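Local coordinates for protein cytidine deaminase (Burkholderia pseudomallei, PDB 3DMO) that probably deaminates cytidine and 2'-deoxycytidine hydrolytically to uridine and 2'-deoxyuridine, using a zinc-bound water, and so salvages pyrimidines for UMP synthesis, at residues V34-V39 against A81-V86; T110-L115 against V122-A127; C99-I104 against D129-A134. One frame throughout, in Å; residues are numbered along the deposited sequence.

Contact 1 (V34-V39 against A81-V86)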
loop_
_atom_site.group_PDB
_atom_site.type_symbol
_atom_site.label_atom_id
_atom_site.label_comp_id
_atom_site.label_asym_id
_atom_site.label_seq_id
_atom_site.Cartn_x
_atom_site.Cartn_y
_atom_site.Cartn_z
ATOM N N VAL A 34 -13.185 10.977 5.580
ATOM C CA VAL A 34 -13.888 9.756 5.943
ATOM C C VAL A 34 -13.656 9.498 7.431
ATOM O O VAL A 34 -12.577 9.776 7.956
ATOM C CB VAL A 34 -13.413 8.526 5.112
ATOM C CG1 VAL A 34 -14.253 7.279 5.426
ATOM C CG2 VAL A 34 -13.475 8.800 3.614
ATOM N N GLY A 35 -14.683 8.993 8.109
ATOM C CA GLY A 35 -14.545 8.589 9.502
ATOM C C GLY A 35 -15.011 7.167 9.720
ATOM O O GLY A 35 -15.856 6.649 8.990
ATOM N N ALA A 36 -14.450 6.536 10.744
ATOM C CA ALA A 36 -14.868 5.204 11.147
ATOM C C ALA A 36 -14.856 5.116 12.652
ATOM O O ALA A 36 -14.102 5.822 13.322
ATOM C CB ALA A 36 -13.953 4.137 10.543
ATOM N N ALA A 37 -15.719 4.266 13.185
ATOM C CA ALA A 37 -15.719 3.995 14.612
ATOM C C ALA A 37 -15.901 2.512 14.833
ATOM O O ALA A 37 -16.835 1.906 14.314
ATOM C CB ALA A 37 -16.806 4.780 15.314
ATOM N N LEU A 38 -14.993 1.951 15.620
ATOM C CA LEU A 38 -14.896 0.517 15.846
ATOM C C LEU A 38 -15.218 0.255 17.307
ATOM O O LEU A 38 -14.668 0.930 18.189
ATOM C CB LEU A 38 -13.456 0.088 15.551
ATOM C CG LEU A 38 -12.980 -1.345 15.709
ATOM C CD1 LEU A 38 -13.678 -2.270 14.714
ATOM C CD2 LEU A 38 -11.473 -1.359 15.503
ATOM N N VAL A 39 -16.110 -0.697 17.574
ATOM C CA VAL A 39 -16.437 -1.033 18.957
ATOM C C VAL A 39 -15.989 -2.455 19.233
ATOM O O VAL A 39 -16.265 -3.351 18.447
ATOM C CB VAL A 39 -17.946 -0.802 19.315
ATOM C CG1 VAL A 39 -18.884 -1.669 18.463
ATOM C CG2 VAL A 39 -18.177 -1.023 20.823
ATOM N N ALA A 81 -16.748 -6.078 17.632
ATOM C CA ALA A 81 -18.183 -6.306 17.482
ATOM C C ALA A 81 -18.742 -5.669 16.209
ATOM O O ALA A 81 -19.525 -6.288 15.486
ATOM C CB ALA A 81 -18.917 -5.769 18.696
ATOM N N ALA A 82 -18.345 -4.427 15.946
ATOM C CA ALA A 82 -18.897 -3.654 14.831
ATOM C C ALA A 82 -17.984 -2.503 14.447
ATOM O O ALA A 82 -17.233 -1.973 15.288
ATOM C CB ALA A 82 -20.289 -3.105 15.190
ATOM N N ILE A 83 -18.079 -2.102 13.180
ATOM C CA ILE A 83 -17.437 -0.890 12.685
ATOM C C ILE A 83 -18.449 -0.067 11.881
ATOM O O ILE A 83 -19.206 -0.623 11.089
ATOM C CB ILE A 83 -16.153 -1.218 11.853
ATOM C CG1 ILE A 83 -15.336 0.051 11.561
ATOM C CG2 ILE A 83 -16.484 -2.024 10.599
ATOM C CD1 ILE A 83 -13.957 -0.241 10.955
ATOM N N ALA A 84 -18.511 1.241 12.147
ATOM C CA ALA A 84 -19.302 2.177 11.329
ATOM C C ALA A 84 -18.359 3.003 10.468
ATOM O O ALA A 84 -17.291 3.392 10.932
ATOM C CB ALA A 84 -20.145 3.106 12.218
ATOM N N VAL A 85 -18.741 3.254 9.215
ATOM C CA VAL A 85 -17.926 4.055 8.287
ATOM C C VAL A 85 -18.835 5.122 7.657
ATOM O O VAL A 85 -19.971 4.819 7.263
ATOM C CB VAL A 85 -17.285 3.176 7.167
ATOM C CG1 VAL A 85 -16.166 3.944 6.424
ATOM C CG2 VAL A 85 -16.747 1.869 7.744
ATOM N N VAL A 86 -18.338 6.359 7.557
ATOM C CA VAL A 86 -19.142 7.474 7.028
ATOM C C VAL A 86 -18.311 8.387 6.114
ATOM O O VAL A 86 -17.157 8.692 6.408
ATOM C CB VAL A 86 -19.834 8.289 8.176
ATOM C CG1 VAL A 86 -18.810 8.914 9.138
ATOM C CG2 VAL A 86 -20.754 9.352 7.605
#
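Two neighbouring antiparallel strands, 34-39 and 81-86, pair here in the middle of the mixed five-stranded sheet of the cytidine deaminase fold, and the pairing closes on a classic beta bulge. Their axes approach to 4.6 Å with N-to-C directions 170° apart, so the strands hardly twist against each other. Gly35 with Val86, Ala37 with Ala84 and Val39 with Ala82 are the hydrogen-bonded pairs. In the first two, both N-H...O bonds are short and lie in the carbonyl plane, as Ala84 N to Ala37 O at 2.8 Å illustrates. Ala36 with Val85 and Leu38 with Ile83 are the non-hydrogen-bonded pairs; here CA-H groups face carbonyls, Ala36 CA lying 3.0 Å from Ala84 O.

The two faces differ in bulk. Leu38 and Ile83 share a face with Ala36 and Val85, and Leu38 CG and Ile83 CG1 both stand anti to the backbone N. They cross obliquely, Leu38 CD1 meeting Ile83 CB at 3.9 Å. Helix 62-72 packs over this face through Leu67 and Ala70 on Leu38, and through the predicted proton donor Glu63 on Val85. On the other face the small Ala37 and Ala84 lie against Leu14 of helix 11-22. At the Val34 end, Asn50, a predicted substrate-binding residue, accepts a hydrogen bond from Val34 N.

At the other end Ala81 and Ala82 both oppose Val39. Val39 CG1, between the backbone N and the carbonyl carbon (chi1 61°), reaches Ala82 CB at 3.8 Å. Val39 O accepts Ala81 N at 2.9 Å. The same Val39 O takes Ala82 N only weakly, at 3.4 Å.

Contact 2 (T110-L115 against V122-A127)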
loop_
_atom_site.group_PDB
_atom_site.type_symbol
_atom_site.label_atom_id
_atom_site.label_comp_id
_atom_site.label_asym_id
_atom_site.label_seq_id
_atom_site.Cartn_x
_atom_site.Cartn_y
_atom_site.Cartn_z
ATOM N N THR A 110 -17.537 -12.442 9.991
ATOM C CA THR A 110 -18.765 -12.083 10.708
ATOM C C THR A 110 -18.793 -10.671 11.300
ATOM O O THR A 110 -19.795 -10.287 11.901
ATOM C CB THR A 110 -19.088 -13.112 11.827
ATOM O OG1 THR A 110 -17.940 -13.270 12.666
ATOM C CG2 THR A 110 -19.462 -14.466 11.219
ATOM N N LEU A 111 -17.714 -9.897 11.153
ATOM C CA LEU A 111 -17.725 -8.523 11.671
ATOM C C LEU A 111 -18.888 -7.732 11.065
ATOM O O LEU A 111 -19.052 -7.715 9.852
ATOM C CB LEU A 111 -16.402 -7.798 11.383
ATOM C CG LEU A 111 -16.347 -6.316 11.772
ATOM C CD1 LEU A 111 -16.221 -6.145 13.265
ATOM C CD2 LEU A 111 -15.219 -5.582 11.047
ATOM N N GLU A 112 -19.680 -7.089 11.922
ATOM C CA GLU A 112 -20.796 -6.255 11.475
ATOM C C GLU A 112 -20.255 -4.924 10.973
ATOM O O GLU A 112 -19.464 -4.277 11.656
ATOM C CB GLU A 112 -21.795 -6.034 12.616
ATOM C CG GLU A 112 -22.998 -5.180 12.238
ATOM C CD GLU A 112 -23.970 -4.981 13.394
ATOM O OE1 GLU A 112 -23.569 -4.408 14.426
ATOM O OE2 GLU A 112 -25.147 -5.384 13.261
ATOM N N VAL A 113 -20.676 -4.534 9.772
ATOM C CA VAL A 113 -20.194 -3.318 9.132
ATOM C C VAL A 113 -21.400 -2.409 8.854
ATOM O O VAL A 113 -22.310 -2.785 8.116
ATOM C CB VAL A 113 -19.424 -3.646 7.821
ATOM C CG1 VAL A 113 -18.955 -2.373 7.140
ATOM C CG2 VAL A 113 -18.235 -4.574 8.105
ATOM N N VAL A 114 -21.411 -1.238 9.485
ATOM C CA VAL A 114 -22.493 -0.263 9.351
ATOM C C VAL A 114 -22.010 0.875 8.443
ATOM O O VAL A 114 -21.130 1.648 8.829
ATOM C CB VAL A 114 -22.912 0.330 10.739
ATOM C CG1 VAL A 114 -24.062 1.323 10.585
ATOM C CG2 VAL A 114 -23.271 -0.783 11.738
ATOM N N LEU A 115 -22.576 0.959 7.240
ATOM C CA LEU A 115 -22.146 1.955 6.253
ATOM C C LEU A 115 -23.165 3.071 6.162
ATOM O O LEU A 115 -24.365 2.814 6.105
ATOM C CB LEU A 115 -21.966 1.303 4.881
ATOM C CG LEU A 115 -20.995 0.131 4.859
ATOM C CD1 LEU A 115 -21.065 -0.555 3.502
ATOM C CD2 LEU A 115 -19.574 0.605 5.220
ATOM N N VAL A 122 -28.326 4.452 5.370
ATOM C CA VAL A 122 -27.623 3.411 6.126
ATOM C C VAL A 122 -27.811 2.055 5.470
ATOM O O VAL A 122 -28.907 1.723 5.029
ATOM C CB VAL A 122 -28.122 3.331 7.595
ATOM C CG1 VAL A 122 -27.411 2.198 8.364
ATOM C CG2 VAL A 122 -27.913 4.642 8.306
ATOM N N ARG A 123 -26.736 1.278 5.365
ATOM C CA ARG A 123 -26.895 -0.154 5.154
ATOM C C ARG A 123 -25.974 -0.949 6.064
ATOM O O ARG A 123 -24.866 -0.509 6.400
ATOM C CB ARG A 123 -26.743 -0.569 3.685
ATOM C CG ARG A 123 -25.347 -0.523 3.125
ATOM C CD ARG A 123 -25.381 -0.995 1.682
ATOM N NE ARG A 123 -24.050 -1.281 1.145
ATOM C CZ ARG A 123 -23.507 -2.494 1.085
ATOM N NH1 ARG A 123 -24.167 -3.552 1.540
ATOM N NH2 ARG A 123 -22.296 -2.655 0.567
ATOM N N VAL A 124 -26.466 -2.106 6.483
ATOM C CA VAL A 124 -25.732 -2.971 7.389
ATOM C C VAL A 124 -25.317 -4.220 6.630
ATOM O O VAL A 124 -26.118 -4.862 5.943
ATOM C CB VAL A 124 -26.540 -3.306 8.672
ATOM C CG1 VAL A 124 -25.714 -4.191 9.619
ATOM C CG2 VAL A 124 -26.960 -2.026 9.388
ATOM N N THR A 125 -24.040 -4.539 6.735
ATOM C CA THR A 125 -23.509 -5.693 6.043
ATOM C C THR A 125 -22.463 -6.368 6.943
ATOM O O THR A 125 -22.412 -6.091 8.137
ATOM C CB THR A 125 -22.989 -5.302 4.627
ATOM O OG1 THR A 125 -22.546 -6.470 3.928
ATOM C CG2 THR A 125 -21.866 -4.250 4.691
ATOM N N SER A 126 -21.670 -7.270 6.377
ATOM C CA SER A 126 -20.600 -7.949 7.116
ATOM C C SER A 126 -19.307 -7.899 6.301
ATOM O O SER A 126 -19.344 -7.659 5.087
ATOM C CB SER A 126 -20.985 -9.404 7.416
ATOM O OG SER A 126 -20.960 -10.206 6.242
ATOM N N ALA A 127 -18.169 -8.119 6.958
ATOM C CA ALA A 127 -16.883 -8.126 6.246
ATOM C C ALA A 127 -16.857 -9.225 5.182
ATOM O O ALA A 127 -16.335 -9.023 4.078
ATOM C CB ALA A 127 -15.727 -8.281 7.219
#
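Leu115 and Arg123 lie side by side and point the same way, making the main side-chain contact on one face of this beta hairpin, which joins strands 112-116 and 122-126 at the margin of the sheet. Leu115 CG is anti to the carbonyl carbon (chi1 -56°), and its CD1 comes over one face of the Arg123 guanidinium, 3.8 Å from Arg123 NH2. Arg123 starts from the crowded position between backbone N and carbonyl carbon, then runs extended to NE, and a last torsion near a right angle (chi4 97°) turns one face onto Leu115 CD1. The same Leu115 CD1 also meets Thr125 CG2 at 4.0 Å, and Val113 continues this face, its CG2 packing on Ala127 N where helix 127-130 starts.

On the other face Glu112 is extended and crosses Val124 obliquely, while Val114 and Val122 lie alongside each other, CG1 to CG1 at 4.1 Å. The carboxylate of Glu112 has its strongest polar partner in His6, which comes from the expression tag.

Leu115 N approaches Arg123 O at 2.8 Å, nearly along the C=O axis. Val113 N reaches Thr125 O at 2.8 Å, but from 43° above the carbonyl plane. Beyond the end of strand 122-126, Ala127 N donates to Leu111 O, just ahead of strand 112-116, at 3.1 Å, and Ser126, the N-cap of helix 127-130, reaches forward with OG to Asp129 N.

Leu115, with Pro92 and Leu130, gives the guanidinium apolar surroundings. Its NH2 makes a long, weak ion pair with Asp133 of a second subunit, so the surroundings may strengthen that charge interaction.

Contact 3 (C99-I104 against D129-A134). With ZN (zinc ion), chain E.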
loop_
_atom_site.group_PDB
_atom_site.type_symbol
_atom_site.label_atom_id
_atom_site.label_comp_id
_atom_site.label_asym_id
_atom_site.label_seq_id
_atom_site.Cartn_x
_atom_site.Cartn_y
_atom_site.Cartn_z
ATOM N N CYS A 99 -9.286 -1.914 2.453
ATOM C CA CYS A 99 -9.973 -1.928 3.749
ATOM C C CYS A 99 -10.764 -3.200 4.018
ATOM O O CYS A 99 -10.776 -3.688 5.146
ATOM C CB CYS A 99 -10.887 -0.712 3.914
ATOM S SG CYS A 99 -9.982 0.803 4.251
ATOM N N ARG A 100 -11.423 -3.724 2.981
ATOM C CA ARG A 100 -12.158 -4.989 3.079
ATOM C C ARG A 100 -11.241 -6.162 3.426
ATOM O O ARG A 100 -11.611 -7.019 4.226
ATOM C CB ARG A 100 -12.946 -5.269 1.796
ATOM C CG ARG A 100 -14.048 -4.257 1.526
ATOM C CD ARG A 100 -14.795 -4.580 0.239
ATOM N NE ARG A 100 -15.594 -3.448 -0.226
ATOM C CZ ARG A 100 -16.649 -3.525 -1.039
ATOM N NH1 ARG A 100 -17.079 -4.696 -1.512
ATOM N NH2 ARG A 100 -17.267 -2.409 -1.399
ATOM N N GLN A 101 -10.041 -6.182 2.843
ATOM C CA GLN A 101 -9.067 -7.244 3.107
ATOM C C GLN A 101 -8.558 -7.196 4.552
ATOM O O GLN A 101 -8.414 -8.235 5.216
ATOM C CB GLN A 101 -7.898 -7.161 2.119
ATOM C CG GLN A 101 -6.947 -8.369 2.136
ATOM C CD GLN A 101 -7.626 -9.644 1.676
ATOM O OE1 GLN A 101 -8.171 -9.712 0.573
ATOM N NE2 GLN A 101 -7.596 -10.667 2.525
ATOM N N VAL A 102 -8.327 -5.980 5.050
ATOM C CA VAL A 102 -7.885 -5.777 6.435
ATOM C C VAL A 102 -9.035 -6.052 7.423
ATOM O O VAL A 102 -8.836 -6.716 8.442
ATOM C CB VAL A 102 -7.291 -4.371 6.636
ATOM C CG1 VAL A 102 -7.006 -4.092 8.110
ATOM C CG2 VAL A 102 -6.017 -4.217 5.806
ATOM N N MET A 103 -10.237 -5.585 7.099
ATOM C CA MET A 103 -11.412 -5.887 7.912
ATOM C C MET A 103 -11.671 -7.377 8.045
ATOM O O MET A 103 -12.030 -7.843 9.124
ATOM C CB MET A 103 -12.666 -5.194 7.378
ATOM C CG MET A 103 -12.694 -3.711 7.656
ATOM S SD MET A 103 -14.307 -3.007 7.273
ATOM C CE MET A 103 -14.348 -3.165 5.500
ATOM N N ILE A 104 -11.482 -8.134 6.966
ATOM C CA ILE A 104 -11.776 -9.561 7.040
ATOM C C ILE A 104 -10.748 -10.312 7.895
ATOM O O ILE A 104 -11.117 -11.203 8.656
ATOM C CB ILE A 104 -12.037 -10.215 5.645
ATOM C CG1 ILE A 104 -13.125 -11.300 5.794
ATOM C CG2 ILE A 104 -10.744 -10.741 5.001
ATOM C CD1 ILE A 104 -13.669 -11.836 4.498
ATOM N N ASP A 129 -19.501 -10.516 3.528
ATOM C CA ASP A 129 -20.365 -10.134 2.399
ATOM C C ASP A 129 -19.696 -9.118 1.474
ATOM O O ASP A 129 -19.903 -9.149 0.261
ATOM C CB ASP A 129 -21.702 -9.573 2.884
ATOM C CG ASP A 129 -22.584 -10.633 3.529
ATOM O OD1 ASP A 129 -22.513 -11.814 3.134
ATOM O OD2 ASP A 129 -23.351 -10.283 4.443
ATOM N N LEU A 130 -18.891 -8.226 2.056
ATOM C CA LEU A 130 -18.167 -7.204 1.294
ATOM C C LEU A 130 -17.031 -7.795 0.463
ATOM O O LEU A 130 -16.609 -7.207 -0.543
ATOM C CB LEU A 130 -17.629 -6.118 2.232
ATOM C CG LEU A 130 -18.636 -5.122 2.800
ATOM C CD1 LEU A 130 -17.975 -4.330 3.900
ATOM C CD2 LEU A 130 -19.177 -4.196 1.716
ATOM N N LEU A 131 -16.545 -8.962 0.881
ATOM C CA LEU A 131 -15.400 -9.594 0.231
ATOM C C LEU A 131 -15.639 -11.092 0.061
ATOM O O LEU A 131 -15.110 -11.903 0.839
ATOM C CB LEU A 131 -14.112 -9.309 1.023
ATOM C CG LEU A 131 -12.764 -9.462 0.306
ATOM C CD1 LEU A 131 -12.603 -8.466 -0.843
ATOM C CD2 LEU A 131 -11.643 -9.290 1.314
ATOM N N PRO A 132 -16.452 -11.466 -0.950
ATOM C CA PRO A 132 -16.807 -12.880 -1.136
ATOM C C PRO A 132 -15.609 -13.726 -1.564
ATOM O O PRO A 132 -14.774 -13.276 -2.359
ATOM C CB PRO A 132 -17.881 -12.843 -2.229
ATOM C CG PRO A 132 -17.670 -11.550 -2.957
ATOM C CD PRO A 132 -17.092 -10.587 -1.955
ATOM N N ASP A 133 -15.527 -14.935 -1.009
ATOM C CA ASP A 133 -14.412 -15.830 -1.257
ATOM C C ASP A 133 -13.083 -15.090 -1.098
ATOM O O ASP A 133 -12.289 -15.006 -2.040
ATOM C CB ASP A 133 -14.524 -16.467 -2.643
ATOM C CG ASP A 133 -13.462 -17.534 -2.878
ATOM O OD1 ASP A 133 -12.952 -18.109 -1.878
ATOM O OD2 ASP A 133 -13.132 -17.795 -4.059
ATOM N N ALA A 134 -12.864 -14.555 0.101
ATOM C CA ALA A 134 -11.683 -13.748 0.406
ATOM C C ALA A 134 -10.384 -14.539 0.357
ATOM O O ALA A 134 -10.372 -15.751 0.592
ATOM C CB ALA A 134 -11.836 -13.075 1.758
HETATM ZN ZN ZN E . -10.196 2.002 2.212
HETATM O O HOH W 1 -12.207 2.734 2.228
#
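Arg100 has CG anti to the carbonyl carbon (chi1 -65°) and then runs extended to NE, which carries its guanidinium off helix 97-107 and across Leu130 at about a right angle. Leu130 uses the same first torsion (chi1 -74°), and its CD2 sits 3.8 Å above the centre of the guanidinium plane. At the edge of that plane Arg100 NH1 donates to Leu130 O at 2.7 Å, on a lone pair of the carbonyl. The group is thus gripped in face and in edge at once. NE donates to Pro95 O, NH1 also to Pro132 O and NH2 to Asp133 O, the last two of a second subunit.

Leu131, leaving the helix, has CG anti to the backbone N; its CD2 comes within 3.6 Å of Gln101 OE1, which accepts a hydrogen bond from Gly97 N of that second subunit. Further along the helix, Ile104 CD1 presses on Ala134 CB at 3.5 Å, and Met103 CE meets Leu130 CD1.

Cys99, next to Arg100 on the helix, binds zinc through SG at 2.4 Å, beside Cys61, Cys96 and a water at 2.1 Å. The contact joins the helix that bears this ligand to the segment after the last strand and to a subunit interface; three cysteines and a water round zinc are typical of the tetrameric cytidine deaminases.

Contacts 1 and 2 are parts of one sheet, their centres about 9 Å apart, and meet where strand 80-87 runs parallel to strand 112-116, with Ile83 O and Val114 N 2.8 Å apart in a probable hydrogen bond. Contact 3 lies beside the sheet, about 11 Å from contact 2 and 15 Å from contact 1, centre to centre. Leu130 of helix 127-130 packs on Val113 and Thr125, and Met103 of helix 97-107 on Ile83, so contact 3 touches both others. Along the chain contact 1 closes first; the hairpin of contact 2 then falls between the two segments of contact 3. The zinc-bearing helix thus packs on strand 80-87 and on the C-terminal segment together.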